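Long-range contacts in hypothetical protein (Ruminococcus gnavus, PDB 4QAN), which is of unknown function but has a cystatin-like fold that marks it as a divergent member of the NTF2-like superfamily, and can bind a metal ion: residues 48-54 against 169-173; 142-146 against 157-161; 224-229 against 339-343; 242-246 against 349-353. All coordinates share one frame. Residues are numbered along the deposited sequence.

In the fold
From the N terminus the chain first runs through the helices that lead into residues 48-54, and contact 1 closes a loop of 114 residues by bringing 169-173 back against them. Nested inside that loop is contact 2, the hairpin of strands 140-150 and 153-164; the two touch because strand 167-172 pairs with strand 153-164. Contacts 3 and 4 follow in series on the opposite side of the chain's centre, their centres between 28 and 43 Å from those of the first pair. These two cross: helix 221-234 and the loop after helix 237-242 reach, in the same order, strands 334-344 and 349-353, which are neighbours in a second sheet.

Contact 1 (48-54 against 169-173); sequences RGCAIDE and KIHSL
The edge of a curved antiparallel sheet receives a helix-to-helix connection here, through a single backbone bridge between Cys-50 and Ile-170 (CA to CA 4.8 Å). Only Cys-50 is extended (phi/psi -89/157°), between Gly-49 at -85/-7° and Ala-51, which at -89/60° centres an inverse gamma turn and is the N-cap residue of helix 52-58. Two hydrogen bonds flank the bridge, Ile-170 N to Gly-49 O (3.0 Å) and Ala-51 N to Ile-170 O (3.1 Å), while Cys-50 CA lies 3.3 Å from Ile-170 O in a CA-H...O contact. Lys-169 (chi1 -74°, chi2 -148°, chi3 and chi4 t) reaches along the connection, its CB 3.9 Å from Ala-51 CB. Its NZ forms a salt bridge with OE2 of Glu-54 (chi1 -56°, chi2 87°) at 3.1 Å and a weak hydrogen bond to Arg-48 O (3.3 Å). A water accepts from Asp-53 N (2.9 Å), donates to Glu-54 OE1 (2.7 Å) and bonds weakly with Lys-169 NZ (3.2 Å). On the other strand edge, His-171 and Ser-172 face Thr-160 in a classic beta bulge, where the chain turns a corner. Helix 87-108 packs on Cys-50 and Ile-52. Such helices laid against a bent antiparallel sheet are characteristic of the cystatin-like fold.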
loop_
_atom_site.group_PDB
_atom_site.type_symbol
_atom_site.label_atom_id
_atom_site.label_comp_id
_atom_site.label_asym_id
_atom_site.label_seq_id
_atom_site.Cartn_x
_atom_site.Cartn_y
_atom_site.Cartn_z
ATOM N N ARG A 48 -6.512 11.816 -4.197
ATOM C CA ARG A 48 -5.668 12.906 -4.671
ATOM C C ARG A 48 -5.309 13.910 -3.565
ATOM O O ARG A 48 -4.274 14.579 -3.650
ATOM C CB ARG A 48 -6.366 13.625 -5.823
ATOM C CG ARG A 48 -6.578 12.727 -7.038
ATOM C CD ARG A 48 -7.807 13.139 -7.831
ATOM N NE ARG A 48 -7.941 12.363 -9.069
ATOM C CZ ARG A 48 -7.550 12.767 -10.277
ATOM N NH1 ARG A 48 -6.969 13.952 -10.465
ATOM N NH2 ARG A 48 -7.748 11.967 -11.315
ATOM N N GLY A 49 -6.159 14.006 -2.542
ATOM C CA GLY A 49 -5.907 14.861 -1.397
ATOM C C GLY A 49 -5.046 14.267 -0.302
ATOM O O GLY A 49 -4.713 14.964 0.662
ATOM N N CYS A 50 -4.713 12.980 -0.423
ATOM C CA CYS A 50 -3.850 12.301 0.532
ATOM C C CYS A 50 -2.383 12.438 0.138
ATOM O O CYS A 50 -2.062 12.622 -1.030
ATOM C CB CYS A 50 -4.218 10.810 0.615
ATOM S SG CYS A 50 -5.943 10.472 1.074
ATOM N N ALA A 51 -1.490 12.305 1.113
ATOM C CA ALA A 51 -0.052 12.455 0.872
ATOM C C ALA A 51 0.593 11.116 0.474
ATOM O O ALA A 51 1.513 10.645 1.140
ATOM C CB ALA A 51 0.625 13.026 2.112
ATOM N N ILE A 52 0.129 10.525 -0.627
ATOM C CA ILE A 52 0.612 9.221 -1.053
ATOM C C ILE A 52 2.077 9.272 -1.539
ATOM O O ILE A 52 2.928 8.553 -1.000
ATOM C CB ILE A 52 -0.317 8.559 -2.102
ATOM C CG1 ILE A 52 -1.692 8.285 -1.478
ATOM C CG2 ILE A 52 0.277 7.237 -2.571
ATOM C CD1 ILE A 52 -2.801 7.968 -2.462
ATOM N N ASP A 53 2.360 10.090 -2.551
ATOM C CA ASP A 53 3.717 10.166 -3.108
ATOM C C ASP A 53 4.693 10.870 -2.158
ATOM O O ASP A 53 5.856 10.503 -2.068
ATOM C CB ASP A 53 3.728 10.880 -4.464
ATOM C CG ASP A 53 2.992 10.117 -5.544
ATOM O OD1 ASP A 53 2.937 8.873 -5.497
ATOM O OD2 ASP A 53 2.464 10.779 -6.461
ATOM N N GLU A 54 4.212 11.880 -1.452
ATOM C CA GLU A 54 5.078 12.698 -0.615
ATOM C C GLU A 54 5.541 11.875 0.590
ATOM O O GLU A 54 6.733 11.783 0.851
ATOM C CB GLU A 54 4.378 13.996 -0.182
ATOM C CG GLU A 54 3.851 14.860 -1.327
ATOM C CD GLU A 54 2.440 14.493 -1.779
ATOM O OE1 GLU A 54 1.960 13.387 -1.436
ATOM O OE2 GLU A 54 1.808 15.327 -2.472
ATOM N N LYS A 169 -1.199 18.381 2.272
ATOM C CA LYS A 169 -2.049 17.236 2.017
ATOM C C LYS A 169 -2.436 16.562 3.325
ATOM O O LYS A 169 -1.833 16.800 4.369
ATOM C CB LYS A 169 -1.358 16.249 1.073
ATOM C CG LYS A 169 -1.320 16.734 -0.373
ATOM C CD LYS A 169 -1.391 15.582 -1.344
ATOM C CE LYS A 169 -1.283 16.067 -2.771
ATOM N NZ LYS A 169 -1.029 14.905 -3.655
ATOM N N ILE A 170 -3.465 15.730 3.271
ATOM C CA ILE A 170 -3.874 14.984 4.446
ATOM C C ILE A 170 -3.018 13.734 4.560
ATOM O O ILE A 170 -3.050 12.903 3.672
ATOM C CB ILE A 170 -5.338 14.545 4.347
ATOM C CG1 ILE A 170 -6.252 15.766 4.207
ATOM C CG2 ILE A 170 -5.717 13.688 5.550
ATOM C CD1 ILE A 170 -6.045 16.836 5.255
ATOM N N HIS A 171 -2.258 13.614 5.648
ATOM C CA HIS A 171 -1.506 12.389 5.937
ATOM C C HIS A 171 -2.410 11.306 6.503
ATOM O O HIS A 171 -2.207 10.109 6.241
ATOM C CB HIS A 171 -0.385 12.650 6.947
ATOM C CG HIS A 171 0.326 11.406 7.364
ATOM N ND1 HIS A 171 1.096 10.668 6.491
ATOM C CD2 HIS A 171 0.342 10.737 8.538
ATOM C CE1 HIS A 171 1.575 9.608 7.115
ATOM N NE2 HIS A 171 1.132 9.627 8.360
ATOM N N SER A 172 -3.373 11.709 7.324
ATOM C CA SER A 172 -4.311 10.760 7.904
ATOM C C SER A 172 -5.655 11.396 8.167
ATOM O O SER A 172 -5.728 12.564 8.544
ATOM C CB SER A 172 -3.751 10.178 9.196
ATOM O OG SER A 172 -4.547 9.103 9.663
ATOM N N LEU A 173 -6.710 10.619 7.945
ATOM C CA LEU A 173 -8.094 11.040 8.199
ATOM C C LEU A 173 -8.498 10.737 9.639
ATOM O O LEU A 173 -9.643 10.958 10.030
ATOM C CB LEU A 173 -9.056 10.317 7.245
ATOM C CG LEU A 173 -9.219 10.938 5.858
ATOM C CD1 LEU A 173 -8.019 10.657 4.955
ATOM C CD2 LEU A 173 -10.502 10.416 5.236
HETATM O O HOH W 1 0.370 12.076 -3.218
#

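Contact 2 (142-146 against 157-161); sequences SELEI and LGFTA
Ser-142 opens a regular antiparallel register in which strands 142-146 and 157-161 run at 155° with axes 4.6 Å apart. It forms a hydrogen-bonded pair with Ala-161: Ser-142 N to Ala-161 O is 2.9 Å and Ala-161 N to Ser-142 O 3.0 Å. Glu-143 follows in a non-hydrogen-bonded pair with Thr-160 (CA to CA 4.7 Å). Leu-144 then pairs with Phe-159, Leu-144 N to Phe-159 O at 2.9 Å and Phe-159 N to Leu-144 O at 3.1 Å, and places CD1 3.7 Å from Ala-161 CB. Glu-145 lies opposite Gly-158, its CA 3.4 Å from Leu-157 O. Ile-146 closes the register with Leu-157, through Ile-146 N to Leu-157 O (2.7 Å) and Leu-157 N to Ile-146 O (2.6 Å); its m,t side chain lies over one face of the Phe-159 ring (Phe-159 chi1 -64°). This beta hairpin is central to its sheet: helix 27-39 covers the face of Leu-144, Ile-146 and Leu-157, helix 126-135 meets Glu-143 on the other, and strands 116-122 and 167-172 flank the pair.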
loop_
_atom_site.group_PDB
_atom_site.type_symbol
_atom_site.label_atom_id
_atom_site.label_comp_id
_atom_site.label_asym_id
_atom_site.label_seq_id
_atom_site.Cartn_x
_atom_site.Cartn_y
_atom_site.Cartn_z
ATOM N N SER A 142 0.213 19.537 10.958
ATOM C CA SER A 142 -0.845 20.249 11.673
ATOM C C SER A 142 -1.982 19.286 12.000
ATOM O O SER A 142 -2.617 18.747 11.096
ATOM C CB SER A 142 -1.359 21.413 10.840
ATOM O OG SER A 142 -2.526 21.943 11.424
ATOM N N GLU A 143 -2.207 19.056 13.294
ATOM C CA GLU A 143 -3.282 18.185 13.761
ATOM C C GLU A 143 -4.538 19.014 13.953
ATOM O O GLU A 143 -4.559 19.921 14.779
ATOM C CB GLU A 143 -2.903 17.504 15.074
ATOM C CG GLU A 143 -2.092 16.230 14.902
ATOM C CD GLU A 143 -1.797 15.557 16.232
ATOM O OE1 GLU A 143 -1.189 16.226 17.097
ATOM O OE2 GLU A 143 -2.170 14.371 16.414
ATOM N N LEU A 144 -5.576 18.705 13.180
ATOM C CA LEU A 144 -6.807 19.484 13.197
ATOM C C LEU A 144 -7.960 18.695 13.768
ATOM O O LEU A 144 -8.097 17.500 13.513
ATOM C CB LEU A 144 -7.175 19.973 11.792
ATOM C CG LEU A 144 -6.176 20.964 11.179
ATOM C CD1 LEU A 144 -5.214 20.245 10.248
ATOM C CD2 LEU A 144 -6.885 22.086 10.437
ATOM N N GLU A 145 -8.765 19.385 14.569
ATOM C CA GLU A 145 -10.041 18.882 15.036
ATOM C C GLU A 145 -11.107 19.479 14.136
ATOM O O GLU A 145 -11.131 20.694 13.922
ATOM C CB GLU A 145 -10.298 19.327 16.473
ATOM C CG GLU A 145 -9.234 18.914 17.478
ATOM C CD GLU A 145 -9.559 19.395 18.880
ATOM O OE1 GLU A 145 -10.391 20.319 19.022
ATOM O OE2 GLU A 145 -8.986 18.849 19.846
ATOM N N ILE A 146 -11.996 18.636 13.624
ATOM C CA ILE A 146 -13.000 19.080 12.664
ATOM C C ILE A 146 -14.390 18.775 13.205
ATOM O O ILE A 146 -14.693 17.634 13.532
ATOM C CB ILE A 146 -12.786 18.393 11.303
ATOM C CG1 ILE A 146 -11.356 18.631 10.811
ATOM C CG2 ILE A 146 -13.784 18.883 10.263
ATOM C CD1 ILE A 146 -10.902 17.616 9.792
ATOM N N LEU A 157 -14.003 15.155 14.089
ATOM C CA LEU A 157 -13.034 14.316 13.390
ATOM C C LEU A 157 -11.640 14.846 13.672
ATOM O O LEU A 157 -11.480 16.014 14.004
ATOM C CB LEU A 157 -13.296 14.311 11.886
ATOM C CG LEU A 157 -14.749 14.178 11.422
ATOM C CD1 LEU A 157 -14.892 14.630 9.978
ATOM C CD2 LEU A 157 -15.235 12.752 11.585
ATOM N N GLY A 158 -10.637 13.984 13.546
ATOM C CA GLY A 158 -9.248 14.402 13.690
ATOM C C GLY A 158 -8.461 14.044 12.453
ATOM O O GLY A 158 -8.269 12.871 12.172
ATOM N N PHE A 159 -8.023 15.046 11.695
ATOM C CA PHE A 159 -7.127 14.809 10.559
ATOM C C PHE A 159 -5.705 15.267 10.892
ATOM O O PHE A 159 -5.501 16.314 11.539
ATOM C CB PHE A 159 -7.590 15.553 9.287
ATOM C CG PHE A 159 -8.921 15.104 8.722
ATOM C CD1 PHE A 159 -9.614 14.001 9.227
ATOM C CD2 PHE A 159 -9.460 15.775 7.631
ATOM C CE1 PHE A 159 -10.828 13.610 8.686
ATOM C CE2 PHE A 159 -10.678 15.385 7.082
ATOM C CZ PHE A 159 -11.360 14.303 7.609
ATOM N N THR A 160 -4.728 14.485 10.429
ATOM C CA THR A 160 -3.334 14.901 10.420
ATOM C C THR A 160 -2.970 15.408 9.019
ATOM O O THR A 160 -2.880 14.632 8.063
ATOM C CB THR A 160 -2.393 13.755 10.819
ATOM O OG1 THR A 160 -2.803 13.211 12.081
ATOM C CG2 THR A 160 -0.955 14.243 10.910
ATOM N N ALA A 161 -2.783 16.718 8.914
ATOM C CA ALA A 161 -2.404 17.376 7.669
ATOM C C ALA A 161 -0.908 17.586 7.652
ATOM O O ALA A 161 -0.305 17.878 8.685
ATOM C CB ALA A 161 -3.110 18.713 7.549
#

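Contact 3 (224-229 against 339-343); sequences AVEQFI and GYTLC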
loop_
_atom_site.group_PDB
_atom_site.type_symbol
_atom_site.label_atom_id
_atom_site.label_comp_id
_atom_site.label_asym_id
_atom_site.label_seq_id
_atom_site.Cartn_x
_atom_site.Cartn_y
_atom_site.Cartn_z
ATOM N N ALA A 224 4.481 -17.305 -16.534
ATOM C CA ALA A 224 3.937 -16.245 -15.680
ATOM C C ALA A 224 4.858 -16.006 -14.489
ATOM O O ALA A 224 5.189 -14.862 -14.173
ATOM C CB ALA A 224 2.539 -16.606 -15.208
ATOM N N VAL A 225 5.279 -17.105 -13.854
ATOM C CA VAL A 225 6.168 -17.067 -12.704
ATOM C C VAL A 225 7.537 -16.527 -13.117
ATOM O O VAL A 225 8.113 -15.684 -12.413
ATOM C CB VAL A 225 6.305 -18.472 -12.061
ATOM C CG1 VAL A 225 7.334 -18.467 -10.947
ATOM C CG2 VAL A 225 4.954 -18.940 -11.538
ATOM N N GLU A 226 8.033 -16.992 -14.263
ATOM C CA GLU A 226 9.324 -16.534 -14.797
ATOM C C GLU A 226 9.356 -15.020 -15.038
ATOM O O GLU A 226 10.316 -14.349 -14.648
ATOM C CB GLU A 226 9.689 -17.292 -16.076
ATOM C CG GLU A 226 10.143 -18.734 -15.817
ATOM C CD GLU A 226 9.857 -19.711 -16.972
ATOM O OE1 GLU A 226 9.477 -19.266 -18.083
ATOM O OE2 GLU A 226 9.994 -20.948 -16.768
ATOM N N GLN A 227 8.310 -14.471 -15.642
ATOM C CA GLN A 227 8.326 -13.057 -15.975
ATOM C C GLN A 227 8.055 -12.190 -14.789
ATOM O O GLN A 227 8.509 -11.063 -14.765
ATOM C CB GLN A 227 7.346 -12.708 -17.097
ATOM C CG GLN A 227 7.851 -13.029 -18.498
ATOM C CD GLN A 227 9.141 -12.295 -18.827
ATOM O OE1 GLN A 227 10.185 -12.921 -18.962
ATOM N NE2 GLN A 227 9.074 -10.955 -18.942
ATOM N N PHE A 228 7.272 -12.702 -13.837
ATOM C CA PHE A 228 7.081 -12.081 -12.525
ATOM C C PHE A 228 8.423 -11.888 -11.807
ATOM O O PHE A 228 8.761 -10.781 -11.390
ATOM C CB PHE A 228 6.131 -12.966 -11.711
ATOM C CG PHE A 228 5.997 -12.590 -10.251
ATOM C CD1 PHE A 228 5.264 -11.478 -9.867
ATOM C CD2 PHE A 228 6.535 -13.400 -9.261
ATOM C CE1 PHE A 228 5.102 -11.166 -8.527
ATOM C CE2 PHE A 228 6.369 -13.088 -7.920
ATOM C CZ PHE A 228 5.656 -11.958 -7.558
ATOM N N ILE A 229 9.216 -12.952 -11.720
ATOM C CA ILE A 229 10.563 -12.856 -11.151
ATOM C C ILE A 229 11.502 -11.952 -11.962
ATOM O O ILE A 229 12.329 -11.254 -11.396
ATOM C CB ILE A 229 11.165 -14.265 -10.921
ATOM C CG1 ILE A 229 10.316 -15.025 -9.878
ATOM C CG2 ILE A 229 12.631 -14.198 -10.512
ATOM C CD1 ILE A 229 10.150 -14.334 -8.536
ATOM N N GLY A 339 5.953 -20.912 -2.945
ATOM C CA GLY A 339 4.764 -21.457 -3.573
ATOM C C GLY A 339 3.937 -20.432 -4.318
ATOM O O GLY A 339 3.845 -19.273 -3.911
ATOM N N TYR A 340 3.338 -20.877 -5.419
ATOM C CA TYR A 340 2.433 -20.062 -6.226
ATOM C C TYR A 340 1.137 -20.806 -6.454
ATOM O O TYR A 340 1.110 -22.034 -6.497
ATOM C CB TYR A 340 3.036 -19.768 -7.597
ATOM C CG TYR A 340 4.244 -18.876 -7.590
ATOM C CD1 TYR A 340 5.512 -19.397 -7.354
ATOM C CD2 TYR A 340 4.122 -17.526 -7.842
ATOM C CE1 TYR A 340 6.624 -18.588 -7.358
ATOM C CE2 TYR A 340 5.221 -16.706 -7.844
ATOM C CZ TYR A 340 6.477 -17.247 -7.615
ATOM O OH TYR A 340 7.563 -16.424 -7.618
ATOM N N THR A 341 0.056 -20.049 -6.581
ATOM C CA THR A 341 -1.216 -20.594 -7.040
ATOM C C THR A 341 -1.528 -19.748 -8.253
ATOM O O THR A 341 -1.540 -18.519 -8.158
ATOM C CB THR A 341 -2.340 -20.491 -5.983
ATOM O OG1 THR A 341 -1.995 -21.245 -4.819
ATOM C CG2 THR A 341 -3.648 -21.021 -6.530
ATOM N N LEU A 342 -1.734 -20.400 -9.395
ATOM C CA LEU A 342 -1.943 -19.708 -10.670
ATOM C C LEU A 342 -3.318 -20.000 -11.238
ATOM O O LEU A 342 -3.845 -21.114 -11.053
ATOM C CB LEU A 342 -0.882 -20.149 -11.667
ATOM C CG LEU A 342 0.534 -19.829 -11.165
ATOM C CD1 LEU A 342 1.462 -20.995 -11.441
ATOM C CD2 LEU A 342 1.039 -18.544 -11.797
ATOM N N CYS A 343 -3.891 -18.999 -11.917
ATOM C CA CYS A 343 -5.215 -19.114 -12.520
ATOM C C CYS A 343 -5.192 -18.773 -14.016
ATOM O O CYS A 343 -4.523 -17.831 -14.460
ATOM C CB CYS A 343 -6.245 -18.244 -11.790
ATOM S SG CYS A 343 -5.832 -16.483 -11.772
#
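Helix 224-229 lies across strand 339-343 at 119° between their N-to-C directions, with the two axes 11.1 Å apart at closest approach. The backbones therefore stay well separated, Val-225 CA and Tyr-340 CA being 8.1 Å apart, and side chains fill the gap. The alternation of the strand selects Tyr-340 and Leu-342, whose CA-to-CB bonds point toward the helix, and the helix answers with Ala-224 and Val-225 and, one turn on from Ala-224, Phe-228. Val-225 sits between the two strand residues: CG1 lies over one face of the Tyr-340 ring, 3.9 Å from its centroid in a CH-pi contact, and CG2 is 3.9 Å from Leu-342 CD2. That same Leu-342 CD2 also meets Ala-224 CB at 4.2 Å. At the far end of the tyrosine, Phe-228 approaches the ring edge, with its CE2 3.8 Å from Tyr-340 CE2 and the planes nearly perpendicular in an oblique pair, while Ile-229 CD1 comes within 3.5 Å of Tyr-340 OH. Helix 254-275 continues the apolar layer beyond Phe-228. Helix-on-sheet packing of this kind is the core of an NTF2-like, cystatin-like domain. The contact between the segments is wholly apolar apart from one hydroxyl, and Tyr-340 OH satisfies its polarity in a hydrogen bond with Tyr-329 OH on strand 322-331, so the phenol can be buried against hydrocarbon at little polar cost.

Contact 4 (242-246 against 349-353); sequences AFATT and WQIQS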
loop_
_atom_site.group_PDB
_atom_site.type_symbol
_atom_site.label_atom_id
_atom_site.label_comp_id
_atom_site.label_asym_id
_atom_site.label_seq_id
_atom_site.Cartn_x
_atom_site.Cartn_y
_atom_site.Cartn_z
ATOM N N ALA A 242 0.822 -6.286 -11.813
ATOM C CA ALA A 242 -0.017 -6.632 -12.974
ATOM C C ALA A 242 -0.224 -8.141 -13.193
ATOM O O ALA A 242 -1.290 -8.554 -13.640
ATOM C CB ALA A 242 0.550 -6.016 -14.239
ATOM N N PHE A 243 0.785 -8.955 -12.905
ATOM C CA PHE A 243 0.673 -10.437 -13.068
ATOM C C PHE A 243 -0.359 -11.098 -12.166
ATOM O O PHE A 243 -0.798 -12.223 -12.440
ATOM C CB PHE A 243 2.035 -11.131 -12.884
ATOM C CG PHE A 243 2.919 -11.066 -14.105
ATOM C CD1 PHE A 243 2.522 -11.660 -15.293
ATOM C CD2 PHE A 243 4.133 -10.401 -14.071
ATOM C CE1 PHE A 243 3.321 -11.586 -16.431
ATOM C CE2 PHE A 243 4.944 -10.344 -15.191
ATOM C CZ PHE A 243 4.535 -10.925 -16.375
ATOM N N ALA A 244 -0.725 -10.440 -11.073
ATOM C CA ALA A 244 -1.790 -10.943 -10.197
ATOM C C ALA A 244 -3.055 -10.076 -10.236
ATOM O O ALA A 244 -3.955 -10.261 -9.437
ATOM C CB ALA A 244 -1.274 -11.048 -8.781
ATOM N N THR A 245 -3.128 -9.142 -11.170
ATOM C CA THR A 245 -4.316 -8.307 -11.309
ATOM C C THR A 245 -5.356 -9.076 -12.124
ATOM O O THR A 245 -5.225 -9.216 -13.323
ATOM C CB THR A 245 -3.949 -6.974 -11.967
ATOM O OG1 THR A 245 -2.915 -6.351 -11.188
ATOM C CG2 THR A 245 -5.171 -6.054 -12.058
ATOM N N THR A 246 -6.372 -9.607 -11.463
ATOM C CA THR A 246 -7.310 -10.519 -12.120
ATOM C C THR A 246 -8.446 -9.831 -12.848
ATOM O O THR A 246 -9.085 -10.454 -13.682
ATOM C CB THR A 246 -7.964 -11.467 -11.120
ATOM O OG1 THR A 246 -8.599 -10.692 -10.098
ATOM C CG2 THR A 246 -6.916 -12.437 -10.532
ATOM N N TRP A 349 -2.215 -17.413 -18.355
ATOM C CA TRP A 349 -2.099 -17.607 -16.918
ATOM C C TRP A 349 -1.623 -16.390 -16.156
ATOM O O TRP A 349 -0.774 -15.636 -16.632
ATOM C CB TRP A 349 -1.158 -18.764 -16.621
ATOM C CG TRP A 349 -1.667 -20.004 -17.162
ATOM C CD1 TRP A 349 -1.577 -20.421 -18.449
ATOM C CD2 TRP A 349 -2.391 -21.009 -16.457
ATOM N NE1 TRP A 349 -2.188 -21.631 -18.593
ATOM C CE2 TRP A 349 -2.701 -22.018 -17.386
ATOM C CE3 TRP A 349 -2.805 -21.159 -15.126
ATOM C CZ2 TRP A 349 -3.407 -23.171 -17.031
ATOM C CZ3 TRP A 349 -3.499 -22.295 -14.769
ATOM C CH2 TRP A 349 -3.796 -23.293 -15.719
ATOM N N GLN A 350 -2.174 -16.245 -14.947
ATOM C CA GLN A 350 -1.803 -15.203 -13.980
ATOM C C GLN A 350 -1.525 -15.801 -12.622
ATOM O O GLN A 350 -1.860 -16.969 -12.347
ATOM C CB GLN A 350 -2.942 -14.212 -13.829
ATOM C CG GLN A 350 -3.168 -13.359 -15.062
ATOM C CD GLN A 350 -4.149 -12.230 -14.799
ATOM O OE1 GLN A 350 -5.363 -12.444 -14.759
ATOM N NE2 GLN A 350 -3.630 -11.018 -14.624
ATOM N N ILE A 351 -0.925 -14.992 -11.759
ATOM C CA ILE A 351 -0.674 -15.399 -10.387
ATOM C C ILE A 351 -1.927 -15.101 -9.573
ATOM O O ILE A 351 -2.397 -13.981 -9.570
ATOM C CB ILE A 351 0.543 -14.699 -9.791
ATOM C CG1 ILE A 351 1.818 -15.117 -10.532
ATOM C CG2 ILE A 351 0.683 -15.021 -8.303
ATOM C CD1 ILE A 351 3.047 -14.261 -10.200
ATOM N N GLN A 352 -2.485 -16.115 -8.916
ATOM C CA GLN A 352 -3.598 -15.885 -7.973
ATOM C C GLN A 352 -3.076 -15.516 -6.588
ATOM O O GLN A 352 -3.531 -14.543 -5.998
ATOM C CB GLN A 352 -4.510 -17.090 -7.895
ATOM C CG GLN A 352 -5.667 -16.936 -6.917
ATOM C CD GLN A 352 -6.665 -18.068 -7.044
ATOM O OE1 GLN A 352 -6.790 -18.892 -6.153
ATOM N NE2 GLN A 352 -7.370 -18.117 -8.164
ATOM N N SER A 353 -2.069 -16.238 -6.112
ATOM C CA SER A 353 -1.407 -15.902 -4.848
ATOM C C SER A 353 0.019 -16.431 -4.775
ATOM O O SER A 353 0.419 -17.308 -5.530
ATOM C CB SER A 353 -2.215 -16.425 -3.642
ATOM O OG SER A 353 -2.067 -17.824 -3.527
#
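Two hydrogen bonds fasten the loop after helix 237-242 to strand 349-353 of the curved sheet of this cystatin-like domain. The shorter joins a side chain to the backbone: Gln-350 NE2 donates to Thr-245 O at 2.7 Å, and the same amide nitrogen has a second acceptor in Ile-216 O. The other is between backbones, Ile-351 N to Phe-243 O at 2.9 Å. Both carbonyls are presented by a compact piece of chain, since residues 242-245 form a type I beta turn closed by Thr-245 N to Ala-242 O (3.1 Å), which directs Phe-243 O at the strand. A CA-H...O contact from Ala-244 CA to Ile-351 O (3.2 Å) lies beside the backbone bond. The strand's other edge is taken up by strand 334-344, where Gln-352 and Ser-353 both face Thr-341 in a classic beta bulge, so the loop docks along the side that this neighbour does not occupy. Around the polar centre, Ile-351 packs on the turn and also meets Phe-228 of helix 221-234 and Tyr-263 of helix 254-275. Ile-351 CB is 4.2 Å from Ala-244 CB, and Ile-351 CD1 is 4.2 Å from Phe-243 CB.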